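Side-chain contacts in Pre-mRNA-processing-splicing factor 8 (Cryptococcus neoformans var. grubii serotype A, PDB 6MX6), which probably excises itself from its host splicing factor by protein splicing, as an intein built on the Hint fold: residues T102-D105 with F106-P110; L32-G36 with T37-A41; L63-T66 with H67-L71; Y165-Y168 with D169-L173. All blocks are in the same frame, centred on the assembly; numbering follows the deposited sequence.

Contact 1: residues T102-D105 with F106-P110; sequences TVDD and FVRLP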
loop_
_atom_site.group_PDB
_atom_site.type_symbol
_atom_site.label_atom_id
_atom_site.label_comp_id
_atom_site.label_asym_id
_atom_site.label_seq_id
_atom_site.Cartn_x
_atom_site.Cartn_y
_atom_site.Cartn_z
ATOM N N THR A 102 2.128 9.168 5.610
ATOM C CA THR A 102 2.948 9.099 4.412
ATOM C C THR A 102 4.251 8.372 4.716
ATOM O O THR A 102 4.718 8.334 5.860
ATOM C CB THR A 102 3.252 10.494 3.861
ATOM O OG1 THR A 102 4.124 11.193 4.761
ATOM C CG2 THR A 102 1.960 11.287 3.643
ATOM N N VAL A 103 4.833 7.781 3.670
ATOM C CA VAL A 103 6.126 7.119 3.808
ATOM C C VAL A 103 7.174 8.094 4.339
ATOM O O VAL A 103 7.994 7.732 5.184
ATOM C CB VAL A 103 6.548 6.482 2.466
ATOM C CG1 VAL A 103 8.024 6.155 2.466
ATOM C CG2 VAL A 103 5.715 5.223 2.167
ATOM N N ASP A 104 7.153 9.352 3.879
ATOM C CA ASP A 104 8.145 10.327 4.351
ATOM C C ASP A 104 8.077 10.501 5.868
ATOM O O ASP A 104 9.101 10.438 6.577
ATOM C CB ASP A 104 7.920 11.675 3.664
ATOM C CG ASP A 104 8.743 11.844 2.406
ATOM O OD1 ASP A 104 9.770 11.139 2.250
ATOM O OD2 ASP A 104 8.356 12.691 1.568
ATOM N N ASP A 105 6.859 10.706 6.381
ATOM C CA ASP A 105 6.670 10.950 7.804
ATOM C C ASP A 105 6.990 9.711 8.620
ATOM O O ASP A 105 7.567 9.811 9.709
ATOM C CB ASP A 105 5.237 11.410 8.071
ATOM C CG ASP A 105 4.976 12.836 7.593
ATOM O OD1 ASP A 105 5.933 13.635 7.521
ATOM O OD2 ASP A 105 3.803 13.163 7.309
ATOM N N PHE A 106 6.622 8.532 8.112
ATOM C CA PHE A 106 6.911 7.293 8.822
ATOM C C PHE A 106 8.408 7.035 8.886
ATOM O O PHE A 106 8.945 6.676 9.939
ATOM C CB PHE A 106 6.196 6.129 8.143
ATOM C CG PHE A 106 6.378 4.824 8.850
ATOM C CD1 PHE A 106 5.589 4.501 9.942
ATOM C CD2 PHE A 106 7.341 3.922 8.428
ATOM C CE1 PHE A 106 5.746 3.295 10.592
ATOM C CE2 PHE A 106 7.509 2.720 9.083
ATOM C CZ PHE A 106 6.710 2.409 10.167
ATOM N N VAL A 107 9.096 7.223 7.757
ATOM C CA VAL A 107 10.543 7.041 7.691
ATOM C C VAL A 107 11.237 7.918 8.723
ATOM O O VAL A 107 12.220 7.502 9.355
ATOM C CB VAL A 107 11.037 7.352 6.263
ATOM C CG1 VAL A 107 12.493 7.797 6.267
ATOM C CG2 VAL A 107 10.846 6.155 5.362
ATOM N N ARG A 108 10.737 9.139 8.916
ATOM C CA ARG A 108 11.439 10.025 9.840
ATOM C C ARG A 108 11.121 9.772 11.312
ATOM O O ARG A 108 11.811 10.328 12.174
ATOM C CB ARG A 108 11.148 11.479 9.473
ATOM C CG ARG A 108 11.799 11.867 8.161
ATOM C CD ARG A 108 11.772 13.357 7.938
ATOM N NE ARG A 108 10.427 13.816 7.617
ATOM C CZ ARG A 108 10.007 14.086 6.387
ATOM N NH1 ARG A 108 10.833 13.941 5.357
ATOM N NH2 ARG A 108 8.763 14.504 6.188
ATOM N N LEU A 109 10.127 8.942 11.628
ATOM C CA LEU A 109 9.811 8.652 13.020
ATOM C C LEU A 109 10.933 7.848 13.676
ATOM O O LEU A 109 11.612 7.057 13.018
ATOM C CB LEU A 109 8.504 7.873 13.121
ATOM C CG LEU A 109 7.212 8.651 12.880
ATOM C CD1 LEU A 109 6.043 7.679 12.717
ATOM C CD2 LEU A 109 6.958 9.618 14.024
ATOM N N PRO A 110 11.150 8.026 14.978
ATOM C CA PRO A 110 12.115 7.172 15.671
ATOM C C PRO A 110 11.607 5.742 15.713
ATOM O O PRO A 110 10.402 5.495 15.759
ATOM C CB PRO A 110 12.208 7.789 17.071
ATOM C CG PRO A 110 10.970 8.577 17.237
ATOM C CD PRO A 110 10.517 9.007 15.875
#

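Contact 2: residues L32-G36 with T37-A41; sequences LGPDG and TSRTA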
loop_
_atom_site.group_PDB
_atom_site.type_symbol
_atom_site.label_atom_id
_atom_site.label_comp_id
_atom_site.label_asym_id
_atom_site.label_seq_id
_atom_site.Cartn_x
_atom_site.Cartn_y
_atom_site.Cartn_z
ATOM N N LEU A 32 -10.776 -4.082 -5.948
ATOM C CA LEU A 32 -11.412 -4.690 -4.790
ATOM C C LEU A 32 -11.077 -3.895 -3.531
ATOM O O LEU A 32 -9.899 -3.675 -3.221
ATOM C CB LEU A 32 -10.968 -6.143 -4.664
ATOM C CG LEU A 32 -11.675 -6.958 -3.586
ATOM C CD1 LEU A 32 -13.181 -6.777 -3.693
ATOM C CD2 LEU A 32 -11.279 -8.411 -3.733
ATOM N N GLY A 33 -12.115 -3.470 -2.806
ATOM C CA GLY A 33 -11.959 -2.810 -1.529
ATOM C C GLY A 33 -11.801 -3.796 -0.390
ATOM O O GLY A 33 -12.062 -4.999 -0.514
ATOM N N PRO A 34 -11.368 -3.281 0.762
ATOM C CA PRO A 34 -11.112 -4.171 1.909
ATOM C C PRO A 34 -12.366 -4.820 2.471
ATOM O O PRO A 34 -12.274 -5.917 3.038
ATOM C CB PRO A 34 -10.449 -3.238 2.931
ATOM C CG PRO A 34 -10.909 -1.867 2.547
ATOM C CD PRO A 34 -11.025 -1.881 1.053
ATOM N N ASP A 35 -13.530 -4.178 2.339
ATOM C CA ASP A 35 -14.800 -4.757 2.767
ATOM C C ASP A 35 -15.415 -5.685 1.729
ATOM O O ASP A 35 -16.479 -6.258 1.989
ATOM C CB ASP A 35 -15.794 -3.640 3.104
ATOM C CG ASP A 35 -16.001 -2.671 1.949
ATOM O OD1 ASP A 35 -15.439 -2.899 0.854
ATOM O OD2 ASP A 35 -16.737 -1.679 2.131
ATOM N N GLY A 36 -14.796 -5.836 0.560
ATOM C CA GLY A 36 -15.311 -6.690 -0.490
ATOM C C GLY A 36 -16.057 -5.978 -1.604
ATOM O O GLY A 36 -16.355 -6.612 -2.623
ATOM N N THR A 37 -16.357 -4.689 -1.456
ATOM C CA THR A 37 -17.093 -3.967 -2.484
ATOM C C THR A 37 -16.137 -3.335 -3.498
ATOM O O THR A 37 -14.912 -3.390 -3.367
ATOM C CB THR A 37 -17.995 -2.906 -1.856
ATOM O OG1 THR A 37 -17.199 -1.964 -1.123
ATOM C CG2 THR A 37 -19.002 -3.554 -0.921
ATOM N N SER A 38 -16.713 -2.712 -4.520
ATOM C CA SER A 38 -15.954 -2.167 -5.631
ATOM C C SER A 38 -15.305 -0.834 -5.276
ATOM O O SER A 38 -15.731 -0.114 -4.370
ATOM C CB SER A 38 -16.850 -1.981 -6.853
ATOM O OG SER A 38 -16.885 -3.162 -7.624
ATOM N N ARG A 39 -14.249 -0.515 -6.021
ATOM C CA ARG A 39 -13.569 0.769 -5.957
ATOM C C ARG A 39 -13.256 1.189 -7.381
ATOM O O ARG A 39 -12.816 0.370 -8.185
ATOM C CB ARG A 39 -12.265 0.693 -5.143
ATOM C CG ARG A 39 -12.432 0.317 -3.689
ATOM C CD ARG A 39 -13.008 1.463 -2.881
ATOM N NE ARG A 39 -12.974 1.172 -1.453
ATOM C CZ ARG A 39 -13.784 0.314 -0.843
ATOM N NH1 ARG A 39 -14.702 -0.344 -1.540
ATOM N NH2 ARG A 39 -13.673 0.109 0.463
ATOM N N THR A 40 -13.501 2.448 -7.707
ATOM C CA THR A 40 -13.215 2.954 -9.042
ATOM C C THR A 40 -11.888 3.702 -9.018
ATOM O O THR A 40 -11.656 4.532 -8.134
ATOM C CB THR A 40 -14.334 3.872 -9.540
ATOM O OG1 THR A 40 -15.540 3.113 -9.678
ATOM C CG2 THR A 40 -13.971 4.456 -10.892
ATOM N N ALA A 41 -11.023 3.393 -9.976
ATOM C CA ALA A 41 -9.739 4.063 -10.120
ATOM C C ALA A 41 -9.839 5.172 -11.158
ATOM O O ALA A 41 -10.541 5.048 -12.165
ATOM C CB ALA A 41 -8.648 3.069 -10.523
#

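Contact 3: residues L63-T66 with H67-L71; sequences LVCT and HNHIL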
loop_
_atom_site.group_PDB
_atom_site.type_symbol
_atom_site.label_atom_id
_atom_site.label_comp_id
_atom_site.label_asym_id
_atom_site.label_seq_id
_atom_site.Cartn_x
_atom_site.Cartn_y
_atom_site.Cartn_z
ATOM N N LEU A 63 6.695 -4.239 -0.184
ATOM C CA LEU A 63 5.921 -3.140 -0.761
ATOM C C LEU A 63 6.889 -2.040 -1.176
ATOM O O LEU A 63 7.661 -1.557 -0.347
ATOM C CB LEU A 63 4.902 -2.601 0.243
ATOM C CG LEU A 63 4.049 -1.429 -0.243
ATOM C CD1 LEU A 63 3.170 -1.881 -1.423
ATOM C CD2 LEU A 63 3.211 -0.872 0.898
ATOM N N VAL A 64 6.857 -1.633 -2.445
ATOM C CA VAL A 64 7.809 -0.636 -2.936
ATOM C C VAL A 64 7.013 0.547 -3.469
ATOM O O VAL A 64 6.155 0.371 -4.338
ATOM C CB VAL A 64 8.745 -1.207 -4.014
ATOM C CG1 VAL A 64 9.765 -0.171 -4.422
ATOM C CG2 VAL A 64 9.453 -2.471 -3.506
ATOM N N CYS A 65 7.286 1.743 -2.948
ATOM C CA CYS A 65 6.390 2.863 -3.221
ATOM C C CYS A 65 7.093 4.209 -3.071
ATOM O O CYS A 65 8.198 4.309 -2.542
ATOM C CB CYS A 65 5.164 2.775 -2.323
ATOM S SG CYS A 65 5.572 2.902 -0.573
ATOM N N THR A 66 6.431 5.263 -3.542
ATOM C CA THR A 66 7.047 6.584 -3.527
ATOM C C THR A 66 7.079 7.172 -2.120
ATOM O O THR A 66 6.348 6.753 -1.217
ATOM C CB THR A 66 6.298 7.568 -4.435
ATOM O OG1 THR A 66 4.921 7.599 -4.044
ATOM C CG2 THR A 66 6.428 7.164 -5.882
ATOM N N HIS A 67 7.916 8.204 -1.964
ATOM C CA HIS A 67 8.077 8.846 -0.665
ATOM C C HIS A 67 6.785 9.494 -0.180
ATOM O O HIS A 67 6.573 9.615 1.029
ATOM C CB HIS A 67 9.193 9.894 -0.731
ATOM C CG HIS A 67 8.872 11.057 -1.618
ATOM N ND1 HIS A 67 8.445 12.272 -1.124
ATOM C CD2 HIS A 67 8.904 11.190 -2.966
ATOM C CE1 HIS A 67 8.231 13.103 -2.129
ATOM N NE2 HIS A 67 8.502 12.471 -3.258
ATOM N N ASN A 68 5.913 9.922 -1.088
ATOM C CA ASN A 68 4.669 10.555 -0.667
ATOM C C ASN A 68 3.501 9.582 -0.619
ATOM O O ASN A 68 2.371 9.997 -0.337
ATOM C CB ASN A 68 4.319 11.740 -1.586
ATOM C CG ASN A 68 4.221 11.345 -3.039
ATOM O OD1 ASN A 68 4.875 10.410 -3.488
ATOM N ND2 ASN A 68 3.405 12.071 -3.794
ATOM N N HIS A 69 3.745 8.304 -0.882
ATOM C CA HIS A 69 2.678 7.322 -0.801
ATOM C C HIS A 69 2.157 7.225 0.628
ATOM O O HIS A 69 2.912 7.349 1.592
ATOM C CB HIS A 69 3.182 5.970 -1.277
ATOM C CG HIS A 69 2.120 4.927 -1.336
ATOM N ND1 HIS A 69 1.118 4.940 -2.279
ATOM C CD2 HIS A 69 1.892 3.846 -0.554
ATOM C CE1 HIS A 69 0.320 3.907 -2.080
ATOM N NE2 HIS A 69 0.773 3.224 -1.044
ATOM N N ILE A 70 0.851 7.033 0.764
ATOM C CA ILE A 70 0.206 6.978 2.072
ATOM C C ILE A 70 0.064 5.517 2.474
ATOM O O ILE A 70 -0.513 4.721 1.732
ATOM C CB ILE A 70 -1.167 7.667 2.048
ATOM C CG1 ILE A 70 -1.015 9.147 1.693
ATOM C CG2 ILE A 70 -1.867 7.492 3.387
ATOM C CD1 ILE A 70 -2.328 9.816 1.341
ATOM N N LEU A 71 0.588 5.165 3.643
ATOM C CA LEU A 71 0.396 3.845 4.231
ATOM C C LEU A 71 -0.828 3.862 5.141
ATOM O O LEU A 71 -0.964 4.747 5.993
ATOM C CB LEU A 71 1.630 3.437 5.036
ATOM C CG LEU A 71 2.971 3.559 4.319
ATOM C CD1 LEU A 71 4.121 3.321 5.294
ATOM C CD2 LEU A 71 3.039 2.582 3.153
#

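Contact 4: residues Y165-Y168 with D169-L173; sequences YLRY and DYLVL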
loop_
_atom_site.group_PDB
_atom_site.type_symbol
_atom_site.label_atom_id
_atom_site.label_comp_id
_atom_site.label_asym_id
_atom_site.label_seq_id
_atom_site.Cartn_x
_atom_site.Cartn_y
_atom_site.Cartn_z
ATOM N N TYR A 165 -7.783 -0.165 -1.263
ATOM C CA TYR A 165 -7.895 -1.255 -2.224
ATOM C C TYR A 165 -6.913 -2.339 -1.803
ATOM O O TYR A 165 -6.137 -2.163 -0.860
ATOM C CB TYR A 165 -7.636 -0.780 -3.660
ATOM C CG TYR A 165 -6.269 -0.153 -3.855
ATOM C CD1 TYR A 165 -5.993 1.124 -3.386
ATOM C CD2 TYR A 165 -5.255 -0.846 -4.506
ATOM C CE1 TYR A 165 -4.746 1.687 -3.550
ATOM C CE2 TYR A 165 -4.010 -0.285 -4.683
ATOM C CZ TYR A 165 -3.758 0.974 -4.201
ATOM O OH TYR A 165 -2.511 1.534 -4.371
ATOM N N LEU A 166 -6.948 -3.469 -2.500
ATOM C CA LEU A 166 -6.235 -4.658 -2.049
ATOM C C LEU A 166 -5.109 -5.043 -2.993
ATOM O O LEU A 166 -5.300 -5.099 -4.215
ATOM C CB LEU A 166 -7.195 -5.836 -1.894
ATOM C CG LEU A 166 -8.193 -5.719 -0.743
ATOM C CD1 LEU A 166 -8.951 -7.031 -0.582
ATOM C CD2 LEU A 166 -7.512 -5.308 0.558
ATOM N N ARG A 167 -3.944 -5.336 -2.414
ATOM C CA ARG A 167 -2.913 -6.101 -3.099
ATOM C C ARG A 167 -3.383 -7.545 -3.266
ATOM O O ARG A 167 -4.329 -7.993 -2.616
ATOM C CB ARG A 167 -1.599 -6.052 -2.306
ATOM C CG ARG A 167 -0.327 -6.275 -3.135
ATOM C CD ARG A 167 0.941 -5.926 -2.350
ATOM N NE ARG A 167 1.260 -6.930 -1.332
ATOM C CZ ARG A 167 2.418 -6.988 -0.683
ATOM N NH1 ARG A 167 3.361 -6.089 -0.932
ATOM N NH2 ARG A 167 2.632 -7.934 0.227
ATOM N N TYR A 168 -2.701 -8.280 -4.147
ATOM C CA TYR A 168 -3.125 -9.638 -4.480
ATOM C C TYR A 168 -3.151 -10.554 -3.253
ATOM O O TYR A 168 -3.925 -11.519 -3.220
ATOM C CB TYR A 168 -2.207 -10.216 -5.559
ATOM C CG TYR A 168 -0.918 -10.745 -4.976
ATOM C CD1 TYR A 168 0.102 -9.880 -4.598
ATOM C CD2 TYR A 168 -0.736 -12.103 -4.771
ATOM C CE1 TYR A 168 1.277 -10.362 -4.045
ATOM C CE2 TYR A 168 0.431 -12.594 -4.222
ATOM C CZ TYR A 168 1.432 -11.724 -3.859
ATOM O OH TYR A 168 2.591 -12.229 -3.309
ATOM N N ASP A 169 -2.319 -10.280 -2.244
ATOM C CA ASP A 169 -2.301 -11.034 -0.997
ATOM C C ASP A 169 -3.133 -10.372 0.095
ATOM O O ASP A 169 -2.919 -10.645 1.280
ATOM C CB ASP A 169 -0.861 -11.238 -0.507
ATOM C CG ASP A 169 -0.155 -9.924 -0.184
ATOM O OD1 ASP A 169 -0.716 -8.845 -0.467
ATOM O OD2 ASP A 169 0.966 -9.968 0.365
ATOM N N TYR A 170 -4.056 -9.484 -0.281
ATOM C CA TYR A 170 -5.018 -8.832 0.598
ATOM C C TYR A 170 -4.396 -7.794 1.529
ATOM O O TYR A 170 -5.087 -7.288 2.412
ATOM C CB TYR A 170 -5.818 -9.866 1.406
ATOM C CG TYR A 170 -6.556 -10.828 0.504
ATOM C CD1 TYR A 170 -7.700 -10.433 -0.173
ATOM C CD2 TYR A 170 -6.091 -12.122 0.308
ATOM C CE1 TYR A 170 -8.375 -11.308 -1.014
ATOM C CE2 TYR A 170 -6.758 -13.003 -0.524
ATOM C CZ TYR A 170 -7.896 -12.590 -1.184
ATOM O OH TYR A 170 -8.558 -13.467 -2.013
ATOM N N LEU A 171 -3.120 -7.441 1.345
ATOM C CA LEU A 171 -2.578 -6.255 2.001
ATOM C C LEU A 171 -3.418 -5.044 1.612
ATOM O O LEU A 171 -3.734 -4.854 0.435
ATOM C CB LEU A 171 -1.117 -6.044 1.596
ATOM C CG LEU A 171 -0.413 -4.818 2.170
ATOM C CD1 LEU A 171 -0.262 -4.943 3.667
ATOM C CD2 LEU A 171 0.944 -4.630 1.500
ATOM N N VAL A 172 -3.795 -4.238 2.598
ATOM C CA VAL A 172 -4.650 -3.082 2.371
ATOM C C VAL A 172 -3.778 -1.882 2.021
ATOM O O VAL A 172 -2.889 -1.499 2.790
ATOM C CB VAL A 172 -5.537 -2.788 3.589
ATOM C CG1 VAL A 172 -6.317 -1.487 3.372
ATOM C CG2 VAL A 172 -6.496 -3.961 3.842
ATOM N N LEU A 173 -4.055 -1.277 0.871
ATOM C CA LEU A 173 -3.300 -0.165 0.317
ATOM C C LEU A 173 -4.201 1.059 0.214
ATOM O O LEU A 173 -5.420 0.938 0.057
ATOM C CB LEU A 173 -2.761 -0.525 -1.073
ATOM C CG LEU A 173 -1.763 -1.684 -1.124
ATOM C CD1 LEU A 173 -1.548 -2.135 -2.565
ATOM C CD2 LEU A 173 -0.448 -1.287 -0.434
HETATM O O HOH W 1 2.969 -11.638 -0.581
#

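Contact 1: residues T102-D105 with F106-P110
Val107 N donates to Val103 O at 2.8 Å, and Phe106 N reaches Thr102 O at 3.0 Å; these two i to i+4 bonds build the first turn of the short helix 103-108. Thr102 is its N-cap: OG1 accepts from Asp105 N at 3.2 Å, closing off an amide that the helix itself cannot serve. At the other end the ladder frays. Arg108 N still finds Asp104 O, but Leu109 N turns to Phe106 O and keeps just a weak bond to Asp105 O. Outside the backbone, Arg108 NH2 and Asp105 OD1 form a salt bridge whose hydrogen bond is weak at 3.2 Å, the carboxylate and guanidinium planes standing 71° apart. The bend at chi3 (-73°) folds the arginine back along the helix, laying one face of its guanidinium over Asp104 O, 3.7 Å below the plane centre. Asp104 OD1 adds only a charge attraction, 4.3 Å from Arg108 NH1 and well out of the guanidinium plane; its OD2 is hydrogen-bonded to His67 ND1. On a different side of the helix, Val103 CG1 meets Val107 CG2 at 4.0 Å, one turn apart. Phe106 holds its CG anti to the backbone N (chi1 -177°), which carries the ring away from 102-105. That ring packs on Ile142 and Ile145 of strand 139-147 and on Met73 of strand 70-76, while both valines rest on Tyr52 and Ile145, so the helix, which follows strand 96-102 directly, packs its apolar side on strands 139-147, 52-56 and 70-76 of the six-stranded sheet.

Contact 2: residues L32-G36 with T37-A41
Asp35 sets its CG between its own backbone N and carbonyl carbon (chi1 56°), and Thr37 places OG1 likewise, turning the carboxylate and the hydroxyl toward each other. Arg39 doubles back at chi2 (-74°) and brings its guanidinium across the loop to join them. Asp35 OD1 accepts twice from the same face of its plane: from Thr37 OG1 at 2.8 Å and from Thr37 N at 3.1 Å, the latter closing an Asx turn. Thr37 OG1 in turn takes a bond from Arg39 NH1, 3.0 Å away and in the guanidinium plane, while NH1 also serves Ser38 O. Arg39 NH2 completes a long salt bridge to Asp35 OD1 at 3.5 Å, the two flat groups standing almost perpendicular (86°). Gly33 CA lies 3.6 Å over one guanidinium face, and Pro34 CD comes within 3.4 Å of Arg39 NH2. Beneath this network the chain reverses through a type I turn from Gly33 to Gly36, held by Gly36 N to Gly33 O, with a G1 bulge at Gly36; Gly33 N to Thr37 O at 2.9 Å closes the hairpin, and strand 30-32 is thereby joined to strand 38-49. Arg39 NE is salt-bridged to Asp162, so the arginine lies between two aspartates and links this hairpin end to the 160-162 loop. Such a setting would probably favour a charged Asp35 and restrict rotation of the guanidinium.

Contact 3: residues L63-T66 with H67-L71
Thr66 and His69 close a tight type I turn, a buried local contact whose centre lies about 7 Å from the centre of the chain, where strand 63-65 gives way to strand 70-76. His69 N donates to Thr66 O at 3.0 Å, arriving from above the carbonyl plane, as the turn dictates. The hydroxyl of Thr66, held between its backbone N and carbonyl carbon (chi1 55°), points into the turn and donates to Asn68 OD1 at 2.9 Å. It is also hydrogen-bonded to Cys5 N, the first modelled residue. The sequence Thr66-His67-Asn68-His69 fits the TxxH signature of block B in inteins, whose histidine acts near the N-terminal splice junction; consistent with that role, His69 ND1 is likewise hydrogen-bonded to Cys5 N. His69 swings its CG anti to the backbone N (chi1 -175°), which brings the imidazole alongside Cys65 of strand 63-65, while its CB rests 3.3 Å from Thr66 O. Cys65 SG sits beside that ring, 3.8 Å from His69 CD2 and oblique to the ring plane, and Cys65 CB touches the same side chain at 3.9 Å from His69 CG. Leu6 of strand 6-7 packs against both Cys65 and His69. Farther from the turn, Leu63 and Leu71 lie alongside with opposed directions, their CD2 methyls 4.1 Å apart, with Ile54 of strand 52-56 against Leu71.

Contact 4: residues Y165-Y168 with D169-L173
Arg167 grips Asp169 side-on, NE to OD1 at 2.9 Å and NH2 to OD2 at 2.6 Å, with guanidinium and carboxylate planes 36° apart. A kink at chi3 (74°) in the otherwise extended arginine turns NE and NH2 this way. Leu171 CD2 covers one guanidinium face, 3.5 Å from Arg167 CZ, and NH1 is hydrogen-bonded to Glu61 O. Asp169 OD1 also receives a weak bond from Leu171 N; OD2 takes one from a water that bridges to Tyr168 OH. The Tyr168 ring stacks almost parallel to the carboxylate (5°), with Asp169 CB above its centre. These groups are set by a type I turn from Arg167 to Tyr170, where Arg167 N to Leu171 O at 2.9 Å closes the hairpin. Behind the turn the strands pair Tyr165 with Leu173, whose CB makes a CH-pi contact 3.8 Å from the Tyr165 ring centroid. From Leu166, on the other face, CD1 meets the edge of the Tyr170 ring at CD1, 3.6 Å away, and CD2 touches Val172 CG2. Arg11 adds a cation-pi contact to Tyr168. Strand 11-13 packs on Tyr165 and Leu173 through Leu12 and on Leu166 and Tyr170 through Leu13, while strand 117-120 meets Leu171 and Val172.

The four contacts follow one another along the chain, each spanning a local turn or helix; none encloses or crosses another. Contact 2 comes first, closing the hairpin between strands 30-32 and 38-49. Contact 3 then turns strand 63-65 into strand 70-76, and contact 1 starts the helix after strand 96-102; the two touch, Val103 packing on Cys65 and bonding through its backbone to His69. Contact 4 closes the last hairpin, 164-166 with 172-174, and touches both contact 2 and contact 3: Leu166 packs on Leu32 to Pro34 of contact 2, and Leu173 meets Leu63 of contact 3. Contacts 1 and 2 lie on opposite sides of the chain's centre, their centres about 27 Å apart.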